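Local coordinates for protein GDP-L-fucose synthase (Campylobacter jejuni subsp. jejuni serotype O:2, PDB 7M13) that synthesises GDP-D-glycero-L-gluco-heptose for the capsular polysaccharide, as an NADPH-binding oxidoreductase of the epimerase/dehydratase family, at residues B[163-168]-B[251-256]; B[275-280]-B[325-330]. All blocks are in the same frame, centred on the assembly; numbering follows the deposited sequence. Where two conformers were deposited one is given.

In the fold
Interactions 1 and 2 sit on adjacent parallel strands of the Rossmann-type sheet. Their centres lie about 8 Å apart, and they follow one another along the chain: interaction 1 closes before interaction 2 opens. Interaction 1 packs strand 162-171 of the central sheet against helix 247-260, beside the NADP. Interaction 2 takes the next strand, 277-278, and covers it with the turn that follows helix 322-326. Two probable hydrogen bonds join them, Val166 O to Ile279 N at 2.8 Å and Tyr256 OH to Leu327 O at 2.7 Å, while Val253 packs on Trp329. Residues far downstream thus cover the sheet edge beyond the cofactor-binding strand.

Interaction 1: B[163-168]-B[251-256]; sequences ITLVLN and ADVAIY. With NAP (NADP nicotinamide-adenine-dinucleotide phosphate), chain E.
Leu165 reaches Ala254 through two staggered torsions: CG stands beside the backbone N, anti to the carbonyl carbon (chi1 -56°), and CD1 then extends fully away from CA (chi2 -180°). A single methyl therefore makes the contact. CD1 lies 4.0 Å from Ala254 CA, and its separations from Ala254 CB and Val253 CG1 are both 4.4 Å. At the small Ala254 the leucine methyl reaches the helix backbone itself, with the valine branch alongside. Strand 105-111 and helix 19-30 enclose the same spot, since Phe109 and Leu24 both touch Ala254.

Two residues on, Leu167 points from the same side of the strand but serves the cofactor. Its CG sits between the backbone N and the carbonyl carbon (chi1 60°), which sets the branch over one face of the nicotinamide ring, with CG 3.6 Å from C5N of the NADP. Both methyls lie over that same face, CD1 by C5N and C4N, CD2 by C6N. Backbone carbonyls come close as well: Leu167 O is 3.4 Å from C5N, and Asn168 O is equally near C4N, the hydride-carrying carbon of nicotinamide cofactors. Between 163-168 and 251-256 the contact is thus apolar packing, whereas at the strand end Leu167 packs on the ring face and the two carbonyl oxygens would probably help to stabilise positive charge on an oxidised nicotinamide.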
loop_
_atom_site.group_PDB
_atom_site.type_symbol
_atom_site.label_atom_id
_atom_site.label_comp_id
_atom_site.label_asym_id
_atom_site.label_seq_id
_atom_site.Cartn_x
_atom_site.Cartn_y
_atom_site.Cartn_z
ATOM N N ILE B 163 15.377 -5.100 -5.182
ATOM C CA ILE B 163 15.402 -6.033 -4.026
ATOM C C ILE B 163 15.133 -5.245 -2.751
ATOM O O ILE B 163 15.740 -4.183 -2.558
ATOM C CB ILE B 163 16.769 -6.706 -3.940
ATOM C CG1 ILE B 163 17.230 -7.283 -5.272
ATOM C CG2 ILE B 163 16.719 -7.769 -2.862
ATOM C CD1 ILE B 163 16.314 -8.295 -5.819
ATOM N N THR B 164 14.255 -5.759 -1.880
ATOM C CA THR B 164 13.926 -5.144 -0.582
ATOM C C THR B 164 14.636 -5.919 0.528
ATOM O O THR B 164 14.434 -7.153 0.624
ATOM C CB THR B 164 12.417 -5.099 -0.300
ATOM O OG1 THR B 164 11.844 -4.248 -1.316
ATOM C CG2 THR B 164 12.092 -4.525 1.052
ATOM N N LEU B 165 15.369 -5.204 1.364
ATOM C CA LEU B 165 16.022 -5.723 2.567
ATOM C C LEU B 165 15.342 -5.102 3.777
ATOM O O LEU B 165 15.169 -3.881 3.813
ATOM C CB LEU B 165 17.507 -5.358 2.554
ATOM C CG LEU B 165 18.304 -5.796 1.339
ATOM C CD1 LEU B 165 19.772 -5.368 1.463
ATOM C CD2 LEU B 165 18.213 -7.309 1.134
ATOM N N VAL B 166 14.962 -5.907 4.759
ATOM C CA VAL B 166 14.108 -5.460 5.879
ATOM C C VAL B 166 14.868 -5.601 7.195
ATOM O O VAL B 166 15.367 -6.691 7.457
ATOM C CB VAL B 166 12.799 -6.263 5.907
ATOM C CG1 VAL B 166 11.831 -5.703 6.927
ATOM C CG2 VAL B 166 12.160 -6.312 4.515
ATOM N N LEU B 167 14.896 -4.546 8.003
ATOM C CA LEU B 167 15.603 -4.547 9.304
ATOM C C LEU B 167 14.713 -3.954 10.388
ATOM O O LEU B 167 13.676 -3.332 10.091
ATOM C CB LEU B 167 16.915 -3.765 9.201
ATOM C CG LEU B 167 16.814 -2.295 8.805
ATOM C CD1 LEU B 167 17.869 -1.487 9.540
ATOM C CD2 LEU B 167 16.976 -2.113 7.315
ATOM N N ASN B 168 15.149 -4.114 11.638
ATOM C CA ASN B 168 14.408 -3.622 12.814
ATOM C C ASN B 168 15.008 -2.352 13.431
ATOM O O ASN B 168 14.243 -1.432 13.679
ATOM C CB ASN B 168 14.323 -4.731 13.862
ATOM C CG ASN B 168 13.228 -5.709 13.500
ATOM O OD1 ASN B 168 12.125 -5.290 13.148
ATOM N ND2 ASN B 168 13.489 -7.000 13.679
ATOM N N ALA B 251 25.548 -1.720 5.109
ATOM C CA ALA B 251 26.216 -1.381 3.839
ATOM C C ALA B 251 26.765 -2.657 3.205
ATOM O O ALA B 251 26.594 -2.891 2.001
ATOM C CB ALA B 251 27.286 -0.360 4.081
ATOM N N ASP B 252 27.397 -3.525 4.000
ATOM C CA ASP B 252 27.987 -4.786 3.468
ATOM C C ASP B 252 26.906 -5.640 2.801
ATOM O O ASP B 252 27.152 -6.145 1.699
ATOM C CB ASP B 252 28.643 -5.670 4.532
ATOM C CG ASP B 252 30.028 -5.223 4.950
ATOM O OD1 ASP B 252 30.553 -4.298 4.293
ATOM O OD2 ASP B 252 30.572 -5.820 5.920
ATOM N N VAL B 253 25.765 -5.847 3.459
ATOM C CA VAL B 253 24.736 -6.756 2.882
ATOM C C VAL B 253 24.082 -6.054 1.684
ATOM O O VAL B 253 23.736 -6.721 0.725
ATOM C CB VAL B 253 23.694 -7.304 3.891
ATOM C CG1 VAL B 253 22.830 -6.215 4.503
ATOM C CG2 VAL B 253 22.861 -8.405 3.266
ATOM N N ALA B 254 23.929 -4.732 1.734
ATOM C CA ALA B 254 23.371 -3.998 0.578
ATOM C C ALA B 254 24.285 -4.138 -0.630
ATOM O O ALA B 254 23.808 -4.440 -1.751
ATOM C CB ALA B 254 23.119 -2.563 0.962
ATOM N N ILE B 255 25.601 -4.026 -0.419
ATOM C CA ILE B 255 26.548 -4.181 -1.549
ATOM C C ILE B 255 26.604 -5.654 -1.967
ATOM O O ILE B 255 26.629 -5.996 -3.165
ATOM C CB ILE B 255 27.929 -3.617 -1.189
ATOM C CG1 ILE B 255 27.844 -2.107 -0.967
ATOM C CG2 ILE B 255 28.895 -4.003 -2.295
ATOM C CD1 ILE B 255 29.031 -1.519 -0.249
ATOM N N TYR B 256 26.579 -6.581 -1.013
ATOM C CA TYR B 256 26.545 -8.014 -1.356
ATOM C C TYR B 256 25.320 -8.346 -2.219
ATOM O O TYR B 256 25.395 -9.127 -3.175
ATOM C CB TYR B 256 26.535 -8.862 -0.084
ATOM C CG TYR B 256 26.498 -10.329 -0.362
ATOM C CD1 TYR B 256 27.678 -11.025 -0.540
ATOM C CD2 TYR B 256 25.300 -11.026 -0.454
ATOM C CE1 TYR B 256 27.656 -12.378 -0.831
ATOM C CE2 TYR B 256 25.268 -12.370 -0.761
ATOM C CZ TYR B 256 26.459 -13.044 -0.946
ATOM O OH TYR B 256 26.462 -14.390 -1.233
HETATM P PA NAP E . 17.599 8.532 8.158
HETATM O O1A NAP E . 16.327 8.911 8.858
HETATM O O2A NAP E . 18.873 8.591 8.964
HETATM O O5B NAP E . 17.852 9.413 6.883
HETATM C C5B NAP E . 16.818 9.621 5.922
HETATM C C4B NAP E . 17.367 10.561 4.895
HETATM O O4B NAP E . 16.359 10.700 3.866
HETATM C C3B NAP E . 17.672 11.980 5.417
HETATM O O3B NAP E . 19.013 12.329 5.093
HETATM C C2B NAP E . 16.619 12.845 4.734
HETATM O O2B NAP E . 17.091 14.141 4.363
HETATM C C1B NAP E . 16.337 12.053 3.462
HETATM N N9A NAP E . 15.036 12.373 2.916
HETATM C C8A NAP E . 13.817 12.217 3.503
HETATM N N7A NAP E . 12.823 12.710 2.804
HETATM C C5A NAP E . 13.430 13.237 1.684
HETATM C C6A NAP E . 12.912 13.915 0.567
HETATM N N6A NAP E . 11.621 14.225 0.409
HETATM N N1A NAP E . 13.803 14.317 -0.367
HETATM C C2A NAP E . 15.102 14.036 -0.195
HETATM N N3A NAP E . 15.699 13.412 0.822
HETATM C C4A NAP E . 14.795 13.043 1.739
HETATM O O3 NAP E . 17.428 7.060 7.561
HETATM P PN NAP E . 18.048 5.704 8.094
HETATM O O1N NAP E . 17.787 5.615 9.547
HETATM O O2N NAP E . 19.433 5.640 7.585
HETATM O O5D NAP E . 17.125 4.637 7.318
HETATM C C5D NAP E . 17.516 4.123 6.066
HETATM C C4D NAP E . 16.475 3.130 5.634
HETATM O O4D NAP E . 16.439 2.018 6.569
HETATM C C3D NAP E . 15.044 3.682 5.561
HETATM O O3D NAP E . 14.320 3.076 4.482
HETATM C C2D NAP E . 14.499 3.271 6.900
HETATM O O2D NAP E . 13.076 3.253 6.957
HETATM C C1D NAP E . 15.110 1.895 7.071
HETATM N N1N NAP E . 15.109 1.487 8.494
HETATM C C2N NAP E . 15.800 2.186 9.444
HETATM C C3N NAP E . 15.712 1.845 10.751
HETATM C C7N NAP E . 16.431 2.577 11.828
HETATM O O7N NAP E . 16.439 2.096 12.979
HETATM N N7N NAP E . 17.043 3.713 11.506
HETATM C C4N NAP E . 14.933 0.689 11.149
HETATM C C5N NAP E . 14.264 -0.029 10.088
HETATM C C6N NAP E . 14.306 0.411 8.869
HETATM P P2B NAP E . 17.198 15.318 5.467
HETATM O O1X NAP E . 18.432 14.962 6.249
HETATM O O2X NAP E . 15.957 15.379 6.242
HETATM O O3X NAP E . 17.368 16.591 4.616
#

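Interaction 2: B[275-280]-B[325-330]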
loop_
_atom_site.group_PDB
_atom_site.type_symbol
_atom_site.label_atom_id
_atom_site.label_comp_id
_atom_site.label_asym_id
_atom_site.label_seq_id
_atom_site.Cartn_x
_atom_site.Cartn_y
_atom_site.Cartn_z
ATOM N N THR B 275 9.282 -12.046 -1.580
ATOM C CA THR B 275 10.667 -12.044 -2.097
ATOM C C THR B 275 11.542 -10.980 -1.471
ATOM O O THR B 275 12.702 -10.852 -1.904
ATOM C CB THR B 275 10.685 -11.958 -3.614
ATOM O OG1 THR B 275 10.036 -10.764 -4.049
ATOM C CG2 THR B 275 10.077 -13.178 -4.251
ATOM N N HIS B 276 11.018 -10.220 -0.512
ATOM C CA HIS B 276 11.854 -9.375 0.356
ATOM C C HIS B 276 12.762 -10.265 1.199
ATOM O O HIS B 276 12.507 -11.493 1.311
ATOM C CB HIS B 276 10.997 -8.463 1.227
ATOM C CG HIS B 276 9.992 -9.141 2.067
ATOM N ND1 HIS B 276 8.834 -9.646 1.560
ATOM C CD2 HIS B 276 10.007 -9.421 3.397
ATOM C CE1 HIS B 276 8.145 -10.208 2.549
ATOM N NE2 HIS B 276 8.849 -10.083 3.681
ATOM N N ILE B 277 13.816 -9.678 1.757
ATOM C CA ILE B 277 14.813 -10.457 2.551
ATOM C C ILE B 277 15.035 -9.740 3.862
ATOM O O ILE B 277 15.469 -8.586 3.864
ATOM C CB ILE B 277 16.150 -10.557 1.800
ATOM C CG1 ILE B 277 16.007 -10.872 0.311
ATOM C CG2 ILE B 277 17.058 -11.531 2.513
ATOM C CD1 ILE B 277 17.290 -10.700 -0.450
ATOM N N ASN B 278 14.901 -10.458 4.958
ATOM C CA ASN B 278 15.247 -9.882 6.270
ATOM C C ASN B 278 16.779 -9.803 6.406
ATOM O O ASN B 278 17.476 -10.713 5.971
ATOM C CB ASN B 278 14.737 -10.742 7.408
ATOM C CG ASN B 278 13.240 -10.792 7.474
ATOM O OD1 ASN B 278 12.543 -9.881 7.008
ATOM N ND2 ASN B 278 12.744 -11.864 8.106
ATOM N N ILE B 279 17.260 -8.732 7.009
ATOM C CA ILE B 279 18.702 -8.600 7.321
ATOM C C ILE B 279 18.804 -8.294 8.814
ATOM O O ILE B 279 17.840 -7.820 9.425
ATOM C CB ILE B 279 19.403 -7.563 6.422
ATOM C CG1 ILE B 279 18.864 -6.147 6.578
ATOM C CG2 ILE B 279 19.368 -8.022 4.973
ATOM C CD1 ILE B 279 19.661 -5.086 5.856
ATOM N N GLY B 280 19.952 -8.604 9.384
ATOM C CA GLY B 280 20.097 -8.510 10.839
ATOM C C GLY B 280 21.219 -9.415 11.293
ATOM O O GLY B 280 21.898 -10.001 10.478
ATOM N N HIS B 325 21.177 -15.692 5.136
ATOM C CA HIS B 325 22.318 -16.624 5.362
ATOM C C HIS B 325 22.431 -17.614 4.204
ATOM O O HIS B 325 23.564 -17.837 3.732
ATOM C CB HIS B 325 22.158 -17.368 6.681
ATOM C CG HIS B 325 22.255 -16.497 7.869
ATOM N ND1 HIS B 325 21.775 -16.929 9.075
ATOM C CD2 HIS B 325 22.738 -15.245 8.056
ATOM C CE1 HIS B 325 21.976 -15.991 9.970
ATOM N NE2 HIS B 325 22.581 -14.937 9.366
ATOM N N SER B 326 21.318 -18.136 3.712
ATOM C CA SER B 326 21.264 -19.146 2.626
ATOM C C SER B 326 21.772 -18.543 1.322
ATOM O O SER B 326 22.274 -19.281 0.458
ATOM C CB SER B 326 19.864 -19.708 2.490
ATOM O OG SER B 326 18.986 -18.831 1.790
ATOM N N LEU B 327 21.637 -17.216 1.187
ATOM C CA LEU B 327 22.024 -16.468 -0.032
ATOM C C LEU B 327 23.473 -16.012 0.093
ATOM O O LEU B 327 23.976 -15.488 -0.913
ATOM C CB LEU B 327 21.074 -15.291 -0.240
ATOM C CG LEU B 327 19.668 -15.690 -0.665
ATOM C CD1 LEU B 327 18.704 -14.527 -0.522
ATOM C CD2 LEU B 327 19.678 -16.161 -2.114
ATOM N N GLY B 328 24.109 -16.280 1.232
ATOM C CA GLY B 328 25.572 -16.206 1.356
ATOM C C GLY B 328 26.097 -14.990 2.083
ATOM O O GLY B 328 27.309 -14.702 1.942
ATOM N N TRP B 329 25.280 -14.328 2.896
ATOM C CA TRP B 329 25.738 -13.213 3.745
ATOM C C TRP B 329 25.364 -13.462 5.206
ATOM O O TRP B 329 24.217 -13.860 5.490
ATOM C CB TRP B 329 25.174 -11.854 3.278
ATOM C CG TRP B 329 25.608 -10.729 4.172
ATOM C CD1 TRP B 329 26.725 -9.959 4.003
ATOM C CD2 TRP B 329 25.010 -10.276 5.398
ATOM N NE1 TRP B 329 26.829 -9.059 5.026
ATOM C CE2 TRP B 329 25.783 -9.199 5.877
ATOM C CE3 TRP B 329 23.833 -10.602 6.086
ATOM C CZ2 TRP B 329 25.467 -8.508 7.048
ATOM C CZ3 TRP B 329 23.522 -9.921 7.241
ATOM C CH2 TRP B 329 24.305 -8.861 7.691
ATOM N N LYS B 330 26.284 -13.172 6.104
ATOM C CA LYS B 330 25.977 -13.051 7.542
ATOM C C LYS B 330 26.779 -11.902 8.104
ATOM O O LYS B 330 27.791 -11.469 7.506
ATOM C CB LYS B 330 26.220 -14.367 8.297
ATOM C CG LYS B 330 27.636 -14.889 8.183
ATOM C CD LYS B 330 27.792 -16.304 8.678
ATOM C CE LYS B 330 29.246 -16.641 8.914
ATOM N NZ LYS B 330 29.658 -16.231 10.275
HETATM O O HOH W 1 23.538 -12.400 10.208
#
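Ile277 is the first residue of 275-280 to meet 325-330. Its CG1 stands beside the backbone N (chi1 -44°) and the chain then runs out extended, bringing CD1 to 4.1 Å from Leu327 CD1; the two side chains cross obliquely and meet methyl to methyl. Leu266 of helix 263-266 touches both, making a small apolar cluster. Asn278 turns to the other side of the strand, where its amide oxygen is bound by Tyr115 and its ND2 by the carbonyl of Asp320. Ile279 flanks the contact more loosely. At Gly280 the backbone is almost fully extended, and its carbonyl O approaches the edge of the Trp329 indole near the ring plane, 3.6 Å from CZ3. The same oxygen accepts a 2.9 Å hydrogen bond from a water that also bonds His325 NE2 at 2.8 Å, in the plane of the imidazole. Gly280 N, by contrast, is buried with no partner in the model. Across from this strand, Gly328 N bonds back to His325 O at 3.0 Å, and the positive phi of Gly328 (104°) turns the chain so that Leu327 and Trp329 both face the strand: a Schellman motif ending helix 322-326 against the edge of a Rossmann-type sheet.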